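Local coordinates for coenzyme A transferase (Yersinia pestis, PDB 3QLI), which transfers coenzyme A between an acyl-CoA thioester and a free carboxylate, probably with 4-hydroxybutyrate or acetate among its acids, at the interface of chains A and B. Residues are numbered along the deposited sequence; one frame, centred on the assembly and turned at random. Chains: chain A/B, Coenzyme A transferase.

Contact 1: the interface of chains A and B. Residues chain A 126-127, 130, 359; chain B 371, 407-408, 422.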
# COMPACT_ATOMS: atom_id res chain seq x y z
N SER A 126 -4.51 -10.57 -5.30
CA SER A 126 -4.61 -10.48 -3.85
C SER A 126 -3.35 -9.88 -3.28
O SER A 126 -2.35 -9.74 -3.99
CB SER A 126 -4.83 -11.86 -3.23
OG SER A 126 -3.60 -12.59 -3.20
N ASN A 127 -3.40 -9.55 -1.99
CA ASN A 127 -2.19 -9.36 -1.20
C ASN A 127 -1.83 -10.64 -0.43
O ASN A 127 -2.67 -11.22 0.26
CB ASN A 127 -2.37 -8.22 -0.20
CG ASN A 127 -2.55 -6.90 -0.87
OD1 ASN A 127 -1.61 -6.35 -1.42
ND2 ASN A 127 -3.77 -6.38 -0.83
N GLN A 130 -2.88 -10.91 3.10
CA GLN A 130 -4.31 -11.14 3.39
C GLN A 130 -4.76 -12.55 3.00
O GLN A 130 -5.95 -12.87 3.09
CB GLN A 130 -5.18 -10.10 2.66
CG GLN A 130 -4.91 -8.69 3.12
CD GLN A 130 -5.48 -7.63 2.20
OE1 GLN A 130 -5.88 -7.90 1.06
NE2 GLN A 130 -5.50 -6.40 2.68
N ALA A 359 2.90 -8.03 -7.93
CA ALA A 359 2.43 -7.13 -6.87
C ALA A 359 1.71 -7.88 -5.74
O ALA A 359 1.47 -7.34 -4.66
CB ALA A 359 1.54 -6.04 -7.47
N TYR B 371 -10.93 -2.31 4.76
CA TYR B 371 -10.95 -3.77 4.58
C TYR B 371 -10.41 -4.48 5.82
O TYR B 371 -10.90 -5.55 6.21
CB TYR B 371 -10.16 -4.16 3.34
CG TYR B 371 -10.23 -5.63 3.04
CD1 TYR B 371 -11.42 -6.21 2.62
CD2 TYR B 371 -9.12 -6.45 3.18
CE1 TYR B 371 -11.50 -7.57 2.36
CE2 TYR B 371 -9.19 -7.82 2.92
CZ TYR B 371 -10.39 -8.37 2.50
OH TYR B 371 -10.48 -9.73 2.22
N ILE B 407 -5.16 -5.39 -6.58
CA ILE B 407 -5.02 -6.24 -5.40
C ILE B 407 -5.66 -5.65 -4.13
O ILE B 407 -5.84 -6.35 -3.14
CB ILE B 407 -3.54 -6.56 -5.14
CG1 ILE B 407 -2.75 -5.28 -4.91
CG2 ILE B 407 -2.96 -7.32 -6.32
CD1 ILE B 407 -1.25 -5.52 -4.68
N ASP B 408 -5.94 -4.35 -4.17
CA ASP B 408 -6.52 -3.65 -3.01
C ASP B 408 -8.00 -3.31 -3.10
O ASP B 408 -8.63 -3.05 -2.08
CB ASP B 408 -5.75 -2.36 -2.75
CG ASP B 408 -4.34 -2.60 -2.27
OD1 ASP B 408 -4.16 -3.48 -1.40
OD2 ASP B 408 -3.42 -1.93 -2.76
N LYS B 422 -12.93 -8.82 -3.95
CA LYS B 422 -11.99 -9.62 -3.18
C LYS B 422 -12.21 -11.13 -3.36
O LYS B 422 -13.28 -11.65 -3.06
CB LYS B 422 -12.06 -9.26 -1.69
CG LYS B 422 -11.49 -7.88 -1.37
CD LYS B 422 -9.96 -7.87 -1.44
CE LYS B 422 -9.39 -6.55 -0.93
NZ LYS B 422 -7.90 -6.55 -0.96
O HOH W 1 -6.32 -4.59 0.41
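B:Ile407 is pressed against A:Ser126, A:Asn127 and A:Ala359, and this is the dense half of the contact. CG1 lies between the backbone N and the carbonyl carbon; with chi2 extended (-178°) CD1 carries that branch on to A:Ala359, while CG2, beside the backbone N, stays at A:Ser126. CG2 meets the backbone O of A:Ser126 at 3.4 Å, while CD1 runs up to the backbone O of A:Ala359 (3.3 Å) and also touches the amide oxygen of A:Asn127. A methyl-to-methyl contact with A:Ala359 CB adds to this packing. Of the residues in this patch, B:Ile407 has the most surface hidden by the partner, 54 Å².

The side chain of A:Asn127 crosses that of B:Ile407 at about a right angle and turns its other end to B:Asp408. Its ND2 donates to the carboxylate OD1 at 3.0 Å. The acceptor lies nearly in the amide plane, but the donor reaches OD1 on its anti side, 33° out of the carboxylate plane.

The other half is polar and hydrated. The ammonium NZ of B:Lys422 donates to A:Gln130 OE1 across the interface (3.2 Å) and to the carbonyl O of B:Ile407 in its own chain (3.0 Å). A water completes this network, 2.9 Å from B:Lys422 NZ and also bonded to A:Gln130 NE2 and B:Asp408 OD1. Both ends of the A:Gln130 amide are thereby engaged. The amide borders the CD2-CE2 side of the B:Tyr371 ring, CD to CE2 at 3.8 Å with the planes 53° apart, and CE of B:Lys422 covers one face of that ring. In this water-bridged half B:Lys422 and B:Asp408 have just 15 and 12 Å² hidden.

In the fold, the loop before 3-10 helix 128-130, that helix's last residue, and 3-10 helix 358-360 of chain A meet chain B at the end of helix 363-372 and at the loops before strand 411-414 and after strand 417-420.

Contact 2: the interface of chains A and B. Residues chain A 71, 97, 122-124; chain B 425-426, 428.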
# COMPACT_ATOMS: atom_id res chain seq x y z
N ARG A 71 -10.99 -26.25 -8.57
CA ARG A 71 -10.18 -25.04 -8.54
C ARG A 71 -9.10 -25.23 -7.49
O ARG A 71 -9.40 -25.65 -6.37
CB ARG A 71 -11.03 -23.84 -8.18
CG ARG A 71 -12.03 -23.42 -9.23
CD ARG A 71 -12.66 -22.10 -8.83
NE ARG A 71 -13.62 -21.63 -9.82
CZ ARG A 71 -14.23 -20.45 -9.76
NH1 ARG A 71 -13.97 -19.62 -8.75
NH2 ARG A 71 -15.09 -20.09 -10.71
N TYR A 97 -5.96 -21.64 -10.08
CA TYR A 97 -6.35 -20.31 -9.63
C TYR A 97 -5.14 -19.79 -8.88
O TYR A 97 -5.12 -19.72 -7.65
CB TYR A 97 -7.63 -20.36 -8.77
CG TYR A 97 -8.86 -20.33 -9.66
CD1 TYR A 97 -9.73 -19.24 -9.64
CD2 TYR A 97 -9.12 -21.35 -10.56
CE1 TYR A 97 -10.84 -19.19 -10.47
CE2 TYR A 97 -10.23 -21.31 -11.42
CZ TYR A 97 -11.08 -20.22 -11.36
OH TYR A 97 -12.18 -20.16 -12.19
N ASN A 122 -5.84 -18.95 -14.20
CA ASN A 122 -6.75 -17.91 -13.76
C ASN A 122 -6.21 -17.18 -12.54
O ASN A 122 -6.51 -17.53 -11.40
CB ASN A 122 -8.13 -18.49 -13.46
CG ASN A 122 -9.25 -17.60 -13.97
OD1 ASN A 122 -9.27 -16.39 -13.72
ND2 ASN A 122 -10.17 -18.19 -14.72
N TYR A 123 -5.40 -16.17 -12.80
CA TYR A 123 -4.82 -15.37 -11.73
C TYR A 123 -5.89 -14.78 -10.82
O TYR A 123 -6.87 -14.20 -11.30
CB TYR A 123 -3.97 -14.25 -12.34
CG TYR A 123 -3.38 -13.28 -11.33
CD1 TYR A 123 -2.43 -13.70 -10.40
CD2 TYR A 123 -3.76 -11.95 -11.32
CE1 TYR A 123 -1.88 -12.81 -9.48
CE2 TYR A 123 -3.22 -11.05 -10.41
CZ TYR A 123 -2.28 -11.48 -9.50
OH TYR A 123 -1.75 -10.59 -8.60
N VAL A 124 -5.70 -14.92 -9.51
CA VAL A 124 -6.59 -14.34 -8.51
C VAL A 124 -5.83 -13.20 -7.83
O VAL A 124 -4.90 -13.45 -7.06
CB VAL A 124 -6.98 -15.38 -7.44
CG1 VAL A 124 -7.92 -14.77 -6.39
CG2 VAL A 124 -7.61 -16.61 -8.10
N SER B 425 -11.43 -14.15 -9.37
CA SER B 425 -10.36 -14.34 -10.34
C SER B 425 -10.41 -13.23 -11.37
O SER B 425 -11.38 -12.48 -11.44
CB SER B 425 -10.52 -15.68 -11.04
OG SER B 425 -11.64 -15.64 -11.92
N SER B 426 -9.38 -13.14 -12.20
CA SER B 426 -9.37 -12.11 -13.23
C SER B 426 -10.52 -12.30 -14.23
O SER B 426 -11.09 -11.32 -14.70
CB SER B 426 -8.01 -12.03 -13.93
OG SER B 426 -7.68 -13.23 -14.60
N GLU B 428 -13.55 -13.73 -13.44
CA GLU B 428 -14.73 -13.38 -12.66
C GLU B 428 -14.82 -11.86 -12.51
O GLU B 428 -15.90 -11.29 -12.62
CB GLU B 428 -14.71 -14.07 -11.29
CG GLU B 428 -14.90 -15.60 -11.34
CD GLU B 428 -14.64 -16.30 -9.98
OE1 GLU B 428 -13.68 -15.93 -9.28
OE2 GLU B 428 -15.39 -17.23 -9.62
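A capping box at the start of helix 426-434 of chain B forms the core of this contact, with B:Ser425 as the N-cap and B:Glu428 three residues on. The two residues exchange bonds: the backbone N of B:Glu428 donates to B:Ser425 OG (3.1 Å), and the backbone N of B:Ser425 donates to the carboxylate OE1 of B:Glu428 (2.9 Å), at its anti lone pair. The hydroxyl can accept because chi1 of 71° places OG between the backbone N and the carbonyl carbon.

With OE1 committed to the cap, OE2 faces chain A. The extended chain of A:Arg71, on strand 70-74, arrives from the opposite direction and makes a salt bridge end-on, both terminal nitrogens gripping one oxygen: NH1 to OE2 is 2.9 Å and NH2 to OE2 is 3.1 Å. OE2 sits at the edge of the guanidinium, in its plane, whereas both nitrogens come from the same face of the carboxylate, the two planes being 65° apart. The arginine and the helix start would both be expected to favour a negative charge on B:Glu428.

A:Tyr97 both supports A:Arg71 and touches chain B itself. One face of its ring lies against A:Arg71 CD (3.5 Å above the plane) and the opposite face against A:Asn122 CB, while its phenol OH stands over the rim of the guanidinium. B:Ser425 CB touches the rim of the ring at CE1, 3.6 Å away.

The helix start is also tied to the backbone of chain A: B:Ser426 N donates to A:Tyr123 O at 2.9 Å, with a C=O...N angle of 171°.

The C-alpha centres of contact 1 and contact 2 lie about 13 Å apart, and continuous chain joins them on both sides. In chain A the stretch from A:Asn122 to A:Asn127 passes from contact 2 to contact 1. In chain B the turn between strand 417-420 and helix 426-434 supplies B:Lys422 to contact 1 and B:Ser425 to contact 2. They therefore read as neighbouring parts of one strip, repeated about the two-fold axis with the chains exchanged. Such paired contacts are consistent with a dimer, although the structure alone does not show that this assembly exists in solution.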